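Local coordinates for protein kinase (Staphylococcus aureus subsp. aureus Mu50, PDB 3PY9) that probably binds muropeptides of the cell wall through its extracellular PASTA repeats, as part of a membrane Ser/Thr kinase, at residues A[73-78]-A[126-131]. Sequence-based numbering, arbitrary orientation.
Sequences EKVKMP and IAIHDS. With EU (europium ion), chain E.
Val75 and Ile126 face each other as an antiparallel hydrogen-bonded pair, each backbone both giving and receiving: Val75 N donates to Ile126 O over 2.7 Å, and Ile126 N returns a bond to Val75 O over 2.6 Å. A third rung, Ile128 N to Glu73 O at 3.1 Å, carries the ladder past the end of strand 125-127. The Glu73 carbonyl oxygen is gripped again by a water that donates to it at 2.6 Å and weakly accepts from His129 N. Between these rungs Lys74 and Ala127 form the non-hydrogen-bonded pair, where Lys74 CA lies 3.1 Å from Ile126 O in a CA-H...O contact. Ala127 sets only a small methyl on this face, and the exposed, extended chain of Lys74 leads away from the partner strand, as suits a charged residue.

The other face is apolar and carries Val75 and Ile126, two beta-branched residues at home in a strand. A chi1 of -79° puts Val75 CG1 anti to the carbonyl carbon; the other methyl, CG2, meets Ile128 CG2 at 3.6 Å, and these two side chains cross at about a right angle. The same Val75 methyl lies 4.0 Å from Ile126 CG2. Ile128 CG1 also lies over the centre of the His129 ring. Met77 SD brushes Ile126 CG2, and its flexible thioether continues the apolar surface to Leu92 of helix 85-93 and to Ile133.

This short two-stranded ribbon thus ties the start of a PASTA domain to a late strand of the same domain. Beyond it the chain turns at Asp130, whose OD1 binds a europium ion at 2.4 Å together with Asp99. Main-chain bonds fix the register, while Val75 packing on Leu97, Ile126 on Val120 and Ile133, and Met77 on the helix join the ribbon to the rest of the domain.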
ATOM      1  N   GLU A  73      35.598   3.283   1.935  1.00 46.30           N
ATOM      2  CA  GLU A  73      35.160   1.880   2.018  1.00 47.18           C
ATOM      3  C   GLU A  73      33.642   1.838   1.879  1.00 47.41           C
ATOM      4  O   GLU A  73      32.950   2.635   2.518  1.00 47.85           O
ATOM      5  CB  GLU A  73      35.582   1.272   3.356  1.00 46.96           C
ATOM      6  CG  GLU A  73      35.364  -0.237   3.466  1.00 48.56           C
ATOM      7  CD  GLU A  73      35.674  -0.777   4.842  1.00 48.20           C
ATOM      8  OE1 GLU A  73      36.010   0.027   5.730  1.00 49.67           O
ATOM      9  OE2 GLU A  73      35.583  -2.006   5.040  1.00 50.38           O
ATOM     10  N   LYS A  74      33.132   0.930   1.042  1.00 47.74           N
ATOM     11  CA  LYS A  74      31.698   0.880   0.691  1.00 47.58           C
ATOM     12  C   LYS A  74      31.069  -0.504   0.892  1.00 48.07           C
ATOM     13  O   LYS A  74      31.778  -1.513   0.929  1.00 48.11           O
ATOM     14  CB  LYS A  74      31.481   1.327  -0.763  1.00 47.66           C
ATOM     15  CG  LYS A  74      31.973   2.750  -1.085  1.00 47.42           C
ATOM     16  CD  LYS A  74      31.605   3.179  -2.493  1.00 46.84           C
ATOM     17  CE  LYS A  74      31.931   4.644  -2.724  1.00 46.50           C
ATOM     18  NZ  LYS A  74      31.630   5.097  -4.121  1.00 45.29           N
ATOM     19  N   VAL A  75      29.739  -0.541   1.030  1.00 48.41           N
ATOM     20  CA  VAL A  75      28.960  -1.796   1.039  1.00 48.87           C
ATOM     21  C   VAL A  75      27.745  -1.709   0.118  1.00 49.19           C
ATOM     22  O   VAL A  75      27.362  -0.629  -0.335  1.00 49.48           O
ATOM     23  CB  VAL A  75      28.435  -2.187   2.450  1.00 48.93           C
ATOM     24  CG1 VAL A  75      29.528  -2.828   3.302  1.00 49.73           C
ATOM     25  CG2 VAL A  75      27.818  -0.995   3.161  1.00 49.27           C
ATOM     26  N   LYS A  76      27.143  -2.860  -0.162  1.00 49.60           N
ATOM     27  CA  LYS A  76      25.842  -2.920  -0.831  1.00 49.32           C
ATOM     28  C   LYS A  76      24.728  -2.646   0.184  1.00 48.36           C
ATOM     29  O   LYS A  76      24.607  -3.342   1.199  1.00 48.17           O
ATOM     30  CB  LYS A  76      25.650  -4.295  -1.491  1.00 49.84           C
ATOM     31  CG  LYS A  76      25.709  -4.309  -3.040  1.00 51.87           C
ATOM     32  CD  LYS A  76      26.758  -3.363  -3.692  1.00 55.18           C
ATOM     33  CE  LYS A  76      28.228  -3.860  -3.613  1.00 56.87           C
ATOM     34  NZ  LYS A  76      29.061  -3.084  -2.608  1.00 57.20           N
ATOM     35  N   MET A  77      23.937  -1.611  -0.076  1.00 47.54           N
ATOM     36  CA  MET A  77      22.782  -1.320   0.770  1.00 46.29           C
ATOM     37  C   MET A  77      21.805  -2.502   0.731  1.00 46.07           C
ATOM     38  O   MET A  77      21.360  -2.912  -0.356  1.00 46.31           O
ATOM     39  CB  MET A  77      22.091  -0.022   0.342  1.00 45.78           C
ATOM     40  CG  MET A  77      20.911   0.394   1.241  1.00 44.25           C
ATOM     41  SD  MET A  77      21.436   1.077   2.815  1.00 40.77           S
ATOM     42  CE  MET A  77      19.904   1.086   3.757  1.00 41.65           C
ATOM     43  N   PRO A  78      21.482  -3.058   1.914  1.00 45.34           N
ATOM     44  CA  PRO A  78      20.504  -4.129   2.016  1.00 44.99           C
ATOM     45  C   PRO A  78      19.067  -3.609   1.836  1.00 44.95           C
ATOM     46  O   PRO A  78      18.822  -2.400   1.960  1.00 44.85           O
ATOM     47  CB  PRO A  78      20.709  -4.646   3.436  1.00 44.83           C
ATOM     48  CG  PRO A  78      21.197  -3.455   4.198  1.00 44.47           C
ATOM     49  CD  PRO A  78      22.028  -2.676   3.236  1.00 45.22           C
ATOM     50  N   ILE A 126      27.216   1.927  -0.800  1.00 53.12           N
ATOM     51  CA  ILE A 126      27.255   3.093   0.079  1.00 52.66           C
ATOM     52  C   ILE A 126      28.501   3.071   0.960  1.00 52.55           C
ATOM     53  O   ILE A 126      28.917   2.013   1.432  1.00 51.93           O
ATOM     54  CB  ILE A 126      25.941   3.284   0.930  1.00 52.44           C
ATOM     55  CG1 ILE A 126      25.986   4.628   1.666  1.00 52.90           C
ATOM     56  CG2 ILE A 126      25.716   2.139   1.921  1.00 51.17           C
ATOM     57  CD1 ILE A 126      24.666   5.207   2.039  1.00 52.76           C
ATOM     58  N   ALA A 127      29.090   4.250   1.154  1.00 52.67           N
ATOM     59  CA  ALA A 127      30.205   4.435   2.087  1.00 53.01           C
ATOM     60  C   ALA A 127      29.776   4.180   3.547  1.00 53.01           C
ATOM     61  O   ALA A 127      28.742   4.688   3.996  1.00 53.00           O
ATOM     62  CB  ALA A 127      30.791   5.834   1.921  1.00 53.00           C
ATOM     63  N   ILE A 128      30.561   3.394   4.286  1.00 53.10           N
ATOM     64  CA  ILE A 128      30.163   2.982   5.646  1.00 53.03           C
ATOM     65  C   ILE A 128      30.426   4.059   6.711  1.00 52.98           C
ATOM     66  O   ILE A 128      30.113   3.868   7.889  1.00 52.50           O
ATOM     67  CB  ILE A 128      30.738   1.578   6.078  1.00 53.13           C
ATOM     68  CG1 ILE A 128      32.209   1.665   6.513  1.00 53.69           C
ATOM     69  CG2 ILE A 128      30.550   0.538   4.968  1.00 53.30           C
ATOM     70  CD1 ILE A 128      32.601   0.653   7.599  1.00 53.50           C
ATOM     71  N   HIS A 129      30.985   5.190   6.282  1.00 53.13           N
ATOM     72  CA  HIS A 129      31.206   6.334   7.169  1.00 53.23           C
ATOM     73  C   HIS A 129      30.503   7.624   6.687  1.00 53.35           C
ATOM     74  O   HIS A 129      30.667   8.044   5.530  1.00 53.21           O
ATOM     75  CB  HIS A 129      32.711   6.564   7.408  1.00 53.33           C
ATOM     76  CG  HIS A 129      33.438   5.363   7.953  1.00 53.42           C
ATOM     77  ND1 HIS A 129      32.962   4.613   9.010  1.00 53.49           N
ATOM     78  CD2 HIS A 129      34.617   4.797   7.597  1.00 52.44           C
ATOM     79  CE1 HIS A 129      33.807   3.631   9.270  1.00 53.99           C
ATOM     80  NE2 HIS A 129      34.819   3.717   8.424  1.00 52.18           N
ATOM     81  N   ASP A 130      29.745   8.244   7.605  1.00 53.31           N
ATOM     82  CA  ASP A 130      28.846   9.401   7.337  1.00 53.11           C
ATOM     83  C   ASP A 130      27.843   9.096   6.222  1.00 52.21           C
ATOM     84  O   ASP A 130      27.571   9.939   5.359  1.00 52.24           O
ATOM     85  CB  ASP A 130      29.635  10.705   7.074  1.00 53.42           C
ATOM     86  CG  ASP A 130      28.776  11.981   7.246  1.00 54.63           C
ATOM     87  OD1 ASP A 130      27.929  12.049   8.161  1.00 55.17           O
ATOM     88  OD2 ASP A 130      28.968  12.939   6.464  1.00 55.99           O
ATOM     89  N   SER A 131      27.285   7.886   6.270  1.00 51.49           N
ATOM     90  CA  SER A 131      26.394   7.368   5.218  1.00 50.98           C
ATOM     91  C   SER A 131      25.019   8.052   5.182  1.00 50.10           C
ATOM     92  O   SER A 131      24.304   7.986   4.167  1.00 50.24           O
ATOM     93  CB  SER A 131      26.229   5.839   5.340  1.00 51.02           C
ATOM     94  OG  SER A 131      26.108   5.417   6.697  1.00 52.17           O
TER
HETATM   95 EU    EU E 305      26.027  11.457   9.545  0.50 78.35          EU
HETATM   96  O   HOH W   1      33.216   4.414   4.457  1.00 42.06           O